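Local coordinates for protein thioredoxin (TrxA-1) (Sulfolobus solfataricus, PDB 3TCO) that probably reduces protein disulfides, cycling a CxxC pair of redox-active cysteines between thiol and disulfide as thioredoxins do, at residues Y71-L74 against T79-F82; H37-I42 against N75-L80; V5-T10 against D15-N20; P41-V46 against F56-V61. All coordinates share one frame; numbering follows the deposited sequence.

Contact 1 of 4, residues Y71-L74 against T79-F82; sequences YSVL and TLIF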
loop_
_atom_site.group_PDB
_atom_site.type_symbol
_atom_site.label_atom_id
_atom_site.label_comp_id
_atom_site.label_asym_id
_atom_site.label_seq_id
_atom_site.Cartn_x
_atom_site.Cartn_y
_atom_site.Cartn_z
ATOM N N TYR A 71 5.897 4.637 10.555
ATOM C CA TYR A 71 4.663 3.878 10.752
ATOM C C TYR A 71 4.882 2.498 11.362
ATOM O O TYR A 71 4.049 1.606 11.210
ATOM C CB TYR A 71 3.903 3.759 9.422
ATOM C CG TYR A 71 3.445 5.095 8.898
ATOM C CD1 TYR A 71 4.200 5.792 7.952
ATOM C CD2 TYR A 71 2.292 5.705 9.397
ATOM C CE1 TYR A 71 3.825 7.056 7.520
ATOM C CE2 TYR A 71 1.907 6.982 8.970
ATOM C CZ TYR A 71 2.679 7.647 8.033
ATOM O OH TYR A 71 2.318 8.903 7.597
ATOM N N SER A 72 6.008 2.346 12.056
ATOM C CA SER A 72 6.390 1.107 12.722
ATOM C C SER A 72 6.232 -0.175 11.897
ATOM O O SER A 72 5.725 -1.186 12.387
ATOM C CB SER A 72 5.622 0.971 14.039
ATOM O OG SER A 72 4.224 1.033 13.813
ATOM N N VAL A 73 6.682 -0.139 10.651
ATOM C CA VAL A 73 6.602 -1.313 9.802
ATOM C C VAL A 73 7.758 -2.240 10.181
ATOM O O VAL A 73 8.880 -2.097 9.686
ATOM C CB VAL A 73 6.703 -0.919 8.321
ATOM C CG1 VAL A 73 6.709 -2.163 7.447
ATOM C CG2 VAL A 73 5.530 -0.002 7.961
ATOM N N LEU A 74 7.474 -3.188 11.068
ATOM C CA LEU A 74 8.491 -4.132 11.537
ATOM C C LEU A 74 8.513 -5.432 10.743
ATOM O O LEU A 74 9.537 -6.122 10.689
ATOM C CB LEU A 74 8.268 -4.446 13.015
ATOM C CG LEU A 74 8.363 -3.247 13.964
ATOM C CD1 LEU A 74 8.127 -3.710 15.397
ATOM C CD2 LEU A 74 9.737 -2.588 13.834
ATOM N N THR A 79 0.466 -3.487 4.578
ATOM C CA THR A 79 -0.281 -2.588 3.717
ATOM C C THR A 79 -0.935 -1.513 4.574
ATOM O O THR A 79 -1.893 -1.784 5.309
ATOM C CB THR A 79 -1.373 -3.353 2.935
ATOM O OG1 THR A 79 -0.772 -4.414 2.178
ATOM C CG2 THR A 79 -2.071 -2.429 1.977
ATOM N N LEU A 80 -0.398 -0.300 4.495
ATOM C CA LEU A 80 -0.939 0.832 5.236
ATOM C C LEU A 80 -2.151 1.318 4.461
ATOM O O LEU A 80 -2.148 1.279 3.223
ATOM C CB LEU A 80 0.082 1.969 5.287
ATOM C CG LEU A 80 1.472 1.611 5.829
ATOM C CD1 LEU A 80 2.408 2.824 5.681
ATOM C CD2 LEU A 80 1.339 1.174 7.284
ATOM N N ILE A 81 -3.179 1.761 5.175
ATOM C CA ILE A 81 -4.361 2.292 4.511
ATOM C C ILE A 81 -4.667 3.693 5.040
ATOM O O ILE A 81 -4.856 3.900 6.245
ATOM C CB ILE A 81 -5.584 1.377 4.700
ATOM C CG1 ILE A 81 -5.244 -0.023 4.145
ATOM C CG2 ILE A 81 -6.804 1.988 3.969
ATOM C CD1 ILE A 81 -6.339 -1.018 4.252
ATOM N N PHE A 82 -4.700 4.652 4.122
ATOM C CA PHE A 82 -4.963 6.047 4.472
ATOM C C PHE A 82 -6.260 6.524 3.851
ATOM O O PHE A 82 -6.500 6.287 2.670
ATOM C CB PHE A 82 -3.846 6.957 3.957
ATOM C CG PHE A 82 -2.508 6.718 4.604
ATOM C CD1 PHE A 82 -1.635 5.749 4.103
ATOM C CD2 PHE A 82 -2.122 7.463 5.713
ATOM C CE1 PHE A 82 -0.381 5.529 4.706
ATOM C CE2 PHE A 82 -0.869 7.246 6.326
ATOM C CZ PHE A 82 -0.007 6.280 5.816
#

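Contact 2 of 4, residues H37-I42 against N75-L80; sequences HLYEPI and NIPTTL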
loop_
_atom_site.group_PDB
_atom_site.type_symbol
_atom_site.label_atom_id
_atom_site.label_comp_id
_atom_site.label_asym_id
_atom_site.label_seq_id
_atom_site.Cartn_x
_atom_site.Cartn_y
_atom_site.Cartn_z
ATOM N N HIS A 37 6.613 -11.233 -2.459
ATOM C CA HIS A 37 6.599 -11.642 -3.849
ATOM C C HIS A 37 5.276 -12.324 -4.205
ATOM O O HIS A 37 4.744 -12.146 -5.299
ATOM C CB HIS A 37 7.796 -12.568 -4.104
ATOM C CG HIS A 37 7.859 -13.118 -5.492
ATOM N ND1 HIS A 37 7.220 -14.284 -5.860
ATOM C CD2 HIS A 37 8.482 -12.661 -6.605
ATOM C CE1 HIS A 37 7.450 -14.523 -7.140
ATOM N NE2 HIS A 37 8.213 -13.553 -7.615
ATOM N N LEU A 38 4.737 -13.093 -3.268
ATOM C CA LEU A 38 3.478 -13.786 -3.490
ATOM C C LEU A 38 2.280 -12.842 -3.419
ATOM O O LEU A 38 1.257 -13.074 -4.059
ATOM C CB LEU A 38 3.315 -14.902 -2.463
ATOM C CG LEU A 38 4.257 -16.091 -2.689
ATOM C CD1 LEU A 38 4.121 -17.093 -1.557
ATOM C CD2 LEU A 38 3.922 -16.743 -4.029
ATOM N N TYR A 39 2.417 -11.769 -2.646
ATOM C CA TYR A 39 1.339 -10.781 -2.499
ATOM C C TYR A 39 1.277 -9.769 -3.664
ATOM O O TYR A 39 0.200 -9.298 -4.043
ATOM C CB TYR A 39 1.548 -10.046 -1.170
ATOM C CG TYR A 39 0.607 -8.898 -0.872
ATOM C CD1 TYR A 39 -0.774 -9.060 -0.954
ATOM C CD2 TYR A 39 1.104 -7.668 -0.434
ATOM C CE1 TYR A 39 -1.636 -8.032 -0.600
ATOM C CE2 TYR A 39 0.247 -6.625 -0.075
ATOM C CZ TYR A 39 -1.123 -6.814 -0.157
ATOM O OH TYR A 39 -1.977 -5.802 0.240
ATOM N N GLU A 40 2.428 -9.455 -4.247
ATOM C CA GLU A 40 2.480 -8.462 -5.311
ATOM C C GLU A 40 1.446 -8.569 -6.443
ATOM O O GLU A 40 0.774 -7.584 -6.752
ATOM C CB GLU A 40 3.897 -8.390 -5.881
ATOM C CG GLU A 40 4.949 -8.055 -4.815
ATOM C CD GLU A 40 4.580 -6.837 -3.957
ATOM O OE1 GLU A 40 4.428 -5.732 -4.529
ATOM O OE2 GLU A 40 4.443 -6.982 -2.712
ATOM N N PRO A 41 1.294 -9.749 -7.070
ATOM C CA PRO A 41 0.300 -9.833 -8.148
ATOM C C PRO A 41 -1.144 -9.595 -7.682
ATOM O O PRO A 41 -1.983 -9.087 -8.445
ATOM C CB PRO A 41 0.530 -11.238 -8.722
ATOM C CG PRO A 41 1.018 -12.006 -7.543
ATOM C CD PRO A 41 1.991 -11.036 -6.896
ATOM N N ILE A 42 -1.438 -9.959 -6.437
ATOM C CA ILE A 42 -2.774 -9.756 -5.877
ATOM C C ILE A 42 -2.977 -8.252 -5.651
ATOM O O ILE A 42 -4.028 -7.697 -5.978
ATOM C CB ILE A 42 -2.934 -10.505 -4.535
ATOM C CG1 ILE A 42 -2.796 -12.018 -4.770
ATOM C CG2 ILE A 42 -4.259 -10.156 -3.885
ATOM C CD1 ILE A 42 -3.752 -12.582 -5.806
ATOM N N ASN A 75 7.379 -5.766 10.137
ATOM C CA ASN A 75 7.262 -6.981 9.338
ATOM C C ASN A 75 6.688 -6.636 7.967
ATOM O O ASN A 75 5.904 -5.698 7.828
ATOM C CB ASN A 75 6.331 -7.984 10.024
ATOM C CG ASN A 75 6.935 -8.586 11.280
ATOM O OD1 ASN A 75 7.683 -9.564 11.217
ATOM N ND2 ASN A 75 6.622 -7.997 12.424
ATOM N N ILE A 76 7.093 -7.377 6.948
ATOM C CA ILE A 76 6.556 -7.143 5.618
ATOM C C ILE A 76 6.134 -8.491 5.046
ATOM O O ILE A 76 6.682 -9.532 5.411
ATOM C CB ILE A 76 7.578 -6.449 4.663
ATOM C CG1 ILE A 76 8.895 -7.234 4.610
ATOM C CG2 ILE A 76 7.824 -4.999 5.116
ATOM C CD1 ILE A 76 9.832 -6.750 3.524
ATOM N N PRO A 77 5.164 -8.480 4.123
ATOM C CA PRO A 77 4.557 -7.216 3.695
ATOM C C PRO A 77 3.605 -6.598 4.705
ATOM O O PRO A 77 3.087 -7.280 5.586
ATOM C CB PRO A 77 3.848 -7.592 2.402
ATOM C CG PRO A 77 3.468 -9.038 2.617
ATOM C CD PRO A 77 4.688 -9.615 3.308
ATOM N N THR A 78 3.419 -5.287 4.587
ATOM C CA THR A 78 2.481 -4.541 5.416
ATOM C C THR A 78 1.784 -3.583 4.465
ATOM O O THR A 78 2.433 -2.944 3.638
ATOM C CB THR A 78 3.163 -3.691 6.504
ATOM O OG1 THR A 78 3.646 -4.547 7.550
ATOM C CG2 THR A 78 2.164 -2.695 7.083
ATOM N N THR A 79 0.466 -3.487 4.578
ATOM C CA THR A 79 -0.281 -2.588 3.717
ATOM C C THR A 79 -0.935 -1.513 4.574
ATOM O O THR A 79 -1.893 -1.784 5.309
ATOM C CB THR A 79 -1.373 -3.353 2.935
ATOM O OG1 THR A 79 -0.772 -4.414 2.178
ATOM C CG2 THR A 79 -2.071 -2.429 1.977
ATOM N N LEU A 80 -0.398 -0.300 4.495
ATOM C CA LEU A 80 -0.939 0.832 5.236
ATOM C C LEU A 80 -2.151 1.318 4.461
ATOM O O LEU A 80 -2.148 1.279 3.223
ATOM C CB LEU A 80 0.082 1.969 5.287
ATOM C CG LEU A 80 1.472 1.611 5.829
ATOM C CD1 LEU A 80 2.408 2.824 5.681
ATOM C CD2 LEU A 80 1.339 1.174 7.284
#

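Contact 3 of 4, residues V5-T10 against D15-N20; sequences VTLVLT and DEVIRN. With EDO (1,2-ethanediol), chain D.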
loop_
_atom_site.group_PDB
_atom_site.type_symbol
_atom_site.label_atom_id
_atom_site.label_comp_id
_atom_site.label_asym_id
_atom_site.label_seq_id
_atom_site.Cartn_x
_atom_site.Cartn_y
_atom_site.Cartn_z
ATOM N N VAL A 5 -0.768 -0.344 -12.442
ATOM C CA VAL A 5 -1.211 0.999 -12.115
ATOM C C VAL A 5 -0.797 1.418 -10.712
ATOM O O VAL A 5 -1.262 2.442 -10.203
ATOM C CB VAL A 5 -2.737 1.122 -12.262
ATOM C CG1 VAL A 5 -3.130 0.819 -13.704
ATOM C CG2 VAL A 5 -3.443 0.152 -11.297
ATOM N N THR A 6 0.074 0.630 -10.089
ATOM C CA THR A 6 0.563 0.961 -8.757
ATOM C C THR A 6 1.558 2.100 -8.896
ATOM O O THR A 6 2.129 2.315 -9.966
ATOM C CB THR A 6 1.240 -0.236 -8.068
ATOM O OG1 THR A 6 2.405 -0.633 -8.808
ATOM C CG2 THR A 6 0.259 -1.394 -7.974
ATOM N N LEU A 7 1.768 2.820 -7.801
ATOM C CA LEU A 7 2.640 3.987 -7.794
ATOM C C LEU A 7 3.775 3.898 -6.794
ATOM O O LEU A 7 3.550 3.661 -5.604
ATOM C CB LEU A 7 1.803 5.236 -7.469
ATOM C CG LEU A 7 2.545 6.543 -7.141
ATOM C CD1 LEU A 7 3.149 7.117 -8.399
ATOM C CD2 LEU A 7 1.578 7.543 -6.525
ATOM N N VAL A 8 4.994 4.115 -7.273
ATOM C CA VAL A 8 6.154 4.110 -6.394
ATOM C C VAL A 8 6.118 5.350 -5.482
ATOM O O VAL A 8 5.944 6.481 -5.941
ATOM C CB VAL A 8 7.472 4.138 -7.207
ATOM C CG1 VAL A 8 8.659 4.292 -6.262
ATOM C CG2 VAL A 8 7.616 2.847 -8.030
ATOM N N LEU A 9 6.279 5.130 -4.189
ATOM C CA LEU A 9 6.281 6.216 -3.225
ATOM C C LEU A 9 7.626 6.314 -2.534
ATOM O O LEU A 9 8.245 5.286 -2.234
ATOM C CB LEU A 9 5.225 5.975 -2.147
ATOM C CG LEU A 9 3.749 6.029 -2.562
ATOM C CD1 LEU A 9 2.834 5.597 -1.413
ATOM C CD2 LEU A 9 3.440 7.440 -3.014
ATOM N N THR A 10 8.071 7.549 -2.303
ATOM C CA THR A 10 9.300 7.824 -1.558
ATOM C C THR A 10 9.000 9.072 -0.735
ATOM O O THR A 10 7.881 9.595 -0.762
ATOM C CB THR A 10 10.517 8.147 -2.452
ATOM O OG1 THR A 10 10.307 9.403 -3.102
ATOM C CG2 THR A 10 10.730 7.052 -3.499
ATOM N N ASP A 15 3.751 12.229 1.313
ATOM C CA ASP A 15 2.764 13.091 1.936
ATOM C C ASP A 15 1.746 13.703 0.980
ATOM O O ASP A 15 0.548 13.636 1.247
ATOM C CB ASP A 15 3.446 14.201 2.748
ATOM C CG ASP A 15 4.096 13.676 4.013
ATOM O OD1 ASP A 15 3.816 12.513 4.385
ATOM O OD2 ASP A 15 4.880 14.425 4.637
ATOM N N GLU A 16 2.200 14.274 -0.133
ATOM C CA GLU A 16 1.252 14.896 -1.060
ATOM C C GLU A 16 0.244 13.894 -1.615
ATOM O O GLU A 16 -0.919 14.235 -1.819
ATOM C CB GLU A 16 1.977 15.605 -2.213
ATOM C CG GLU A 16 2.656 14.717 -3.236
ATOM C CD GLU A 16 3.627 15.496 -4.116
ATOM O OE1 GLU A 16 3.241 16.553 -4.654
ATOM O OE2 GLU A 16 4.778 15.051 -4.278
ATOM N N VAL A 17 0.683 12.666 -1.860
ATOM C CA VAL A 17 -0.227 11.636 -2.381
ATOM C C VAL A 17 -1.291 11.283 -1.328
ATOM O O VAL A 17 -2.489 11.213 -1.628
ATOM C CB VAL A 17 0.574 10.366 -2.799
ATOM C CG1 VAL A 17 -0.384 9.199 -3.104
ATOM C CG2 VAL A 17 1.441 10.689 -4.033
ATOM N N ILE A 18 -0.863 11.076 -0.085
ATOM C CA ILE A 18 -1.802 10.735 0.980
ATOM C C ILE A 18 -2.773 11.866 1.309
ATOM O O ILE A 18 -3.949 11.620 1.573
ATOM C CB ILE A 18 -1.073 10.360 2.296
ATOM C CG1 ILE A 18 -0.269 9.071 2.109
ATOM C CG2 ILE A 18 -2.085 10.177 3.412
ATOM C CD1 ILE A 18 -1.112 7.906 1.710
ATOM N N ARG A 19 -2.273 13.099 1.307
ATOM C CA ARG A 19 -3.099 14.268 1.626
ATOM C C ARG A 19 -4.085 14.664 0.551
ATOM O O ARG A 19 -5.161 15.177 0.851
ATOM C CB ARG A 19 -2.223 15.496 1.904
ATOM C CG ARG A 19 -1.742 15.651 3.341
ATOM C CD ARG A 19 -0.503 14.814 3.646
ATOM N NE ARG A 19 0.246 15.388 4.762
ATOM C CZ ARG A 19 0.791 16.602 4.741
ATOM N NH1 ARG A 19 0.670 17.366 3.665
ATOM N NH2 ARG A 19 1.453 17.059 5.793
ATOM N N ASN A 20 -3.724 14.429 -0.701
ATOM C CA ASN A 20 -4.577 14.850 -1.798
ATOM C C ASN A 20 -5.390 13.802 -2.546
ATOM O O ASN A 20 -5.930 14.081 -3.625
ATOM C CB ASN A 20 -3.725 15.666 -2.753
ATOM C CG ASN A 20 -3.173 16.910 -2.084
ATOM O OD1 ASN A 20 -3.920 17.841 -1.791
ATOM N ND2 ASN A 20 -1.868 16.921 -1.808
HETATM C C1 EDO D . -2.652 6.231 -9.731
HETATM O O1 EDO D . -3.796 6.690 -10.456
HETATM C C2 EDO D . -1.605 5.706 -10.718
HETATM O O2 EDO D . -2.171 4.654 -11.505
#

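Contact 4 of 4, residues P41-V46 against F56-V61; sequences PIYKKV and FGRLNV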
loop_
_atom_site.group_PDB
_atom_site.type_symbol
_atom_site.label_atom_id
_atom_site.label_comp_id
_atom_site.label_asym_id
_atom_site.label_seq_id
_atom_site.Cartn_x
_atom_site.Cartn_y
_atom_site.Cartn_z
ATOM N N PRO A 41 1.294 -9.749 -7.070
ATOM C CA PRO A 41 0.300 -9.833 -8.148
ATOM C C PRO A 41 -1.144 -9.595 -7.682
ATOM O O PRO A 41 -1.983 -9.087 -8.445
ATOM C CB PRO A 41 0.530 -11.238 -8.722
ATOM C CG PRO A 41 1.018 -12.006 -7.543
ATOM C CD PRO A 41 1.991 -11.036 -6.896
ATOM N N ILE A 42 -1.438 -9.959 -6.437
ATOM C CA ILE A 42 -2.774 -9.756 -5.877
ATOM C C ILE A 42 -2.977 -8.252 -5.651
ATOM O O ILE A 42 -4.028 -7.697 -5.978
ATOM C CB ILE A 42 -2.934 -10.505 -4.535
ATOM C CG1 ILE A 42 -2.796 -12.018 -4.770
ATOM C CG2 ILE A 42 -4.259 -10.156 -3.885
ATOM C CD1 ILE A 42 -3.752 -12.582 -5.806
ATOM N N TYR A 43 -1.955 -7.597 -5.111
ATOM C CA TYR A 43 -2.025 -6.154 -4.852
ATOM C C TYR A 43 -2.197 -5.418 -6.175
ATOM O O TYR A 43 -2.987 -4.484 -6.271
ATOM C CB TYR A 43 -0.748 -5.663 -4.170
ATOM C CG TYR A 43 -0.816 -4.225 -3.715
ATOM C CD1 TYR A 43 -1.559 -3.862 -2.598
ATOM C CD2 TYR A 43 -0.119 -3.220 -4.400
ATOM C CE1 TYR A 43 -1.609 -2.541 -2.160
ATOM C CE2 TYR A 43 -0.165 -1.888 -3.971
ATOM C CZ TYR A 43 -0.909 -1.560 -2.848
ATOM O OH TYR A 43 -0.951 -0.265 -2.388
ATOM N N LYS A 44 -1.453 -5.849 -7.188
ATOM C CA LYS A 44 -1.532 -5.251 -8.524
ATOM C C LYS A 44 -2.894 -5.490 -9.191
ATOM O O LYS A 44 -3.467 -4.588 -9.818
ATOM C CB LYS A 44 -0.426 -5.825 -9.402
ATOM C CG LYS A 44 0.943 -5.270 -9.059
ATOM C CD LYS A 44 2.053 -6.001 -9.803
ATOM C CE LYS A 44 3.401 -5.356 -9.533
ATOM N NZ LYS A 44 4.428 -5.937 -10.434
ATOM N N LYS A 45 -3.402 -6.709 -9.047
ATOM C CA LYS A 45 -4.697 -7.067 -9.615
ATOM C C LYS A 45 -5.825 -6.206 -9.036
ATOM O O LYS A 45 -6.685 -5.705 -9.773
ATOM C CB LYS A 45 -4.986 -8.550 -9.352
ATOM C CG LYS A 45 -6.340 -9.002 -9.877
ATOM C CD LYS A 45 -6.427 -10.516 -9.930
ATOM C CE LYS A 45 -7.689 -10.966 -10.667
ATOM N NZ LYS A 45 -7.620 -12.407 -11.054
ATOM N N VAL A 46 -5.835 -6.028 -7.719
ATOM C CA VAL A 46 -6.865 -5.210 -7.100
ATOM C C VAL A 46 -6.684 -3.743 -7.488
ATOM O O VAL A 46 -7.667 -3.036 -7.739
ATOM C CB VAL A 46 -6.868 -5.380 -5.561
ATOM C CG1 VAL A 46 -7.921 -4.457 -4.917
ATOM C CG2 VAL A 46 -7.202 -6.845 -5.220
ATOM N N PHE A 56 -2.818 3.030 -5.280
ATOM C CA PHE A 56 -2.170 1.856 -4.724
ATOM C C PHE A 56 -0.661 2.067 -4.785
ATOM O O PHE A 56 0.005 1.694 -5.749
ATOM C CB PHE A 56 -2.574 0.592 -5.498
ATOM C CG PHE A 56 -3.995 0.138 -5.215
ATOM C CD1 PHE A 56 -5.078 0.919 -5.599
ATOM C CD2 PHE A 56 -4.240 -1.063 -4.555
ATOM C CE1 PHE A 56 -6.391 0.514 -5.331
ATOM C CE2 PHE A 56 -5.556 -1.481 -4.280
ATOM C CZ PHE A 56 -6.629 -0.693 -4.668
ATOM N N GLY A 57 -0.141 2.672 -3.729
ATOM C CA GLY A 57 1.276 2.947 -3.661
ATOM C C GLY A 57 2.080 1.744 -3.215
ATOM O O GLY A 57 1.539 0.776 -2.678
ATOM N N ARG A 58 3.383 1.825 -3.457
ATOM C CA ARG A 58 4.318 0.784 -3.073
ATOM C C ARG A 58 5.499 1.510 -2.469
ATOM O O ARG A 58 6.013 2.471 -3.050
ATOM C CB ARG A 58 4.781 -0.031 -4.291
ATOM C CG ARG A 58 3.665 -0.836 -4.941
ATOM C CD ARG A 58 4.190 -1.827 -5.971
ATOM N NE ARG A 58 4.783 -1.194 -7.143
ATOM C CZ ARG A 58 6.090 -1.171 -7.394
ATOM N NH1 ARG A 58 6.940 -1.741 -6.548
ATOM N NH2 ARG A 58 6.544 -0.605 -8.507
ATOM N N LEU A 59 5.897 1.075 -1.283
ATOM C CA LEU A 59 7.033 1.681 -0.607
ATOM C C LEU A 59 8.058 0.575 -0.366
ATOM O O LEU A 59 7.803 -0.360 0.393
ATOM C CB LEU A 59 6.600 2.276 0.734
ATOM C CG LEU A 59 7.634 3.067 1.551
ATOM C CD1 LEU A 59 7.628 4.557 1.172
ATOM C CD2 LEU A 59 7.285 2.909 3.027
ATOM N N ASN A 60 9.189 0.648 -1.048
ATOM C CA ASN A 60 10.219 -0.350 -0.814
ATOM C C ASN A 60 10.862 0.071 0.507
ATOM O O ASN A 60 11.405 1.173 0.623
ATOM C CB ASN A 60 11.237 -0.354 -1.939
ATOM C CG ASN A 60 12.320 -1.373 -1.714
ATOM O OD1 ASN A 60 13.066 -1.279 -0.741
ATOM N ND2 ASN A 60 12.407 -2.361 -2.603
ATOM N N VAL A 61 10.775 -0.792 1.513
ATOM C CA VAL A 61 11.301 -0.448 2.825
ATOM C C VAL A 61 12.804 -0.224 2.908
ATOM O O VAL A 61 13.243 0.565 3.726
ATOM C CB VAL A 61 10.881 -1.482 3.919
ATOM C CG1 VAL A 61 9.350 -1.509 4.053
ATOM C CG2 VAL A 61 11.412 -2.863 3.593
#

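Contact 1 of 4, residues Y71-L74 against T79-F82
A Schellman motif closes helix 65-70 of this thioredoxin fold, and Tyr-71 and Val-73, on either side of its C-prime residue Ser-72, pack on Leu-80 and Phe-82 of strand 78-83. With positive phi, Ser-72 gives its own N to the carbonyl of Asp-69, while the N of Val-73 turns back to Ala-68 O. The first torsion of Tyr-71 places CG beside the backbone N and opposite the carbonyl carbon (chi1 -64°), and the ring reaches out to meet Phe-82, which comes from the opposite direction. The two form an offset edge-to-face pair, planes at 87° and centroids 5.4 Å apart. Phe-82 supplies the edge: its CZ sits over one face of the tyrosine, displaced toward the rim that carries the hydroxyl, 3.7 Å from Tyr-71 CZ. Leu-80 crosses the tyrosine at about a right angle; Leu-80 CD1 touches Tyr-71 around CB, CG and CD1, with Leu-80 CD1 4.1 Å from Tyr-71 CG. Leu-87 of strand 86-92 also touches Tyr-71, whereas Val-26 of strand 23-29 packs on both Leu-80 and Phe-82. The second branch of the leucine goes to the loop valine: Leu-80 CD2 lies 4.4 Å from Val-73 CG2, a looser touch than the aromatic one.

Contact 2 of 4, residues H37-I42 against N75-L80
Tyr-39 and Thr-79 meet because the tyrosine CG stands opposite its own backbone N (chi1 175°), sending the ring from helix 34-49 toward strand 78-83, while the threonine has OG1 beside its backbone N (chi1 -57°) and turned to receive it. The hydroxyl of Tyr-39 donates to Thr-79: OH to OG1 is 2.7 Å, and OG1 lies at the ring edge, near the ring plane. Both residues are buried, so each hydroxyl finds a polar mate inside the protein. Nearer the base of the same ring, Tyr-39 CD2 rests 3.9 Å from Pro-77 CB, with the proline CG only slightly farther off. With Tyr-39 cut back to an alanine, Thr-79 OG1 would probably lose its donor and a gap would open beside the Pro-77 ring. In the turn itself, Thr-78 OG1 donates to Asn-75 O at 2.5 Å, bracing the backbone on either side of Pro-77. Ala-94 and Val-95 also touch the tyrosine. The peptide bond before Pro-77 is cis, and the proline side chain packs on Pro-35 and on Cys-36, the partner of Cys-33 in the disulfide; this is the cis-proline loop characteristic of thioredoxins, set beside the redox-active CxxC at the start of helix 34-49.

Contact 3 of 4, residues V5-T10 against D15-N20
Val-17 touches both Leu-7 and Leu-9 through one methyl. Its CG2 lies 3.9 Å from Leu-9 CD2 and 4.0 Å from Leu-7 CD2, so a single branch of the helix residue bridges two alternate residues of the N-terminal segment. The approaches differ: Leu-7 and Val-17 reach toward each other tip to tip, whereas Leu-9 comes in at a slant and brings its CD2 close to Val-17 CB as well. Different first torsions bring the two CD2 atoms to the same methyl: Leu-7 has CG opposite its backbone N (chi1 168°), and Leu-9 has it beside the N (chi1 -67°). No hydrogen bond crosses between the segments, and the contact is wholly apolar.

In the next shell, polar bonds hold the backbone that carries the leucines. Asn-13 ties the chain at both Val-8 and Thr-10, its ND2 bonded to Val-8 O and its OD1 to Thr-10 N. Separately, Asn-20 ND2 donates in the carbonyl plane to a lone pair of Glu-16 O at 2.8 Å, and the same oxygen also accepts from Asn-20 N. An ethanediol, probably from the crystallisation liquor, donates from O2 to Val-5 O at 2.7 Å.

Strand 7-8 is an outermost strand of the sheet, paired with strand 55-60, and helix 14-20 lies against it with Val-17 also touching Val-55 of strand 55-60 and Val-24 of strand 23-29.

Contact 4 of 4, residues P41-V46 against F56-V61
Aromatic packing carries most of this contact, with Tyr-43 of helix 34-49 meeting Phe-56 of strand 55-60. The rings form an edge-to-face pair, centroids 5.4 Å apart and planes at 63°. Phe-56 presents its edge: CD2 stands over one face of the tyrosine, offset toward the rim, and lies 3.8 Å from Tyr-43 CZ. The tyrosine CG is opposite its backbone N (chi1 -173°); although CB does not point straight at the strand, the ring carries its far end there.

The other apolar touches flank that pair. Val-46, one helical turn on, crosses Phe-56 at about a right angle, with CG1 3.9 Å from the phenylalanine CE2. Beside the CE2 side of the tyrosine ring, Arg-58 CG comes within 4.1 Å of Tyr-43 CE2, so the arginine contributes its aliphatic stem, while its NE bonds to Thr-6 OG1.

Polar contact is confined to one weak hydrogen bond, Tyr-43 OH to Gly-57 O at 2.7 Å. A leucine in place of Tyr-43 would probably leave the Phe-56 edge without an aromatic face and take away the hydroxyl's link to the strand backbone.

Helix 34-49 and strand 55-60 are successive parts of a beta-alpha-beta unit begun by strand 23-29. Their local axes pass 9.6 Å apart at 151°, close to antiparallel. Leu-25 and Asp-27 of strand 23-29 also touch Tyr-43, and Leu-100 of helix 97-107 touches Val-46.

In the fold
Contacts 2 and 4 are the buried pair: both start from helix 34-49, share Pro-41 and Ile-42, and place that helix on two strands of one sheet, 78-83 and 55-60. Each uses a tyrosine hydroxyl: contact 2 bonds it to a threonine side chain, in the contact whose cis-proline touches the CxxC pair; contact 4 bonds it only weakly, to a strand carbonyl. Contacts 1 and 3 are only partly buried and have no hydrogen bonds between their segments; one relies on an aromatic pair, the other on aliphatic methyls. Contact 1 shares Thr-79 and Leu-80 with contact 2. Backbone pairing of strands 7-8 and 55-60 ties contact 3 to contact 4.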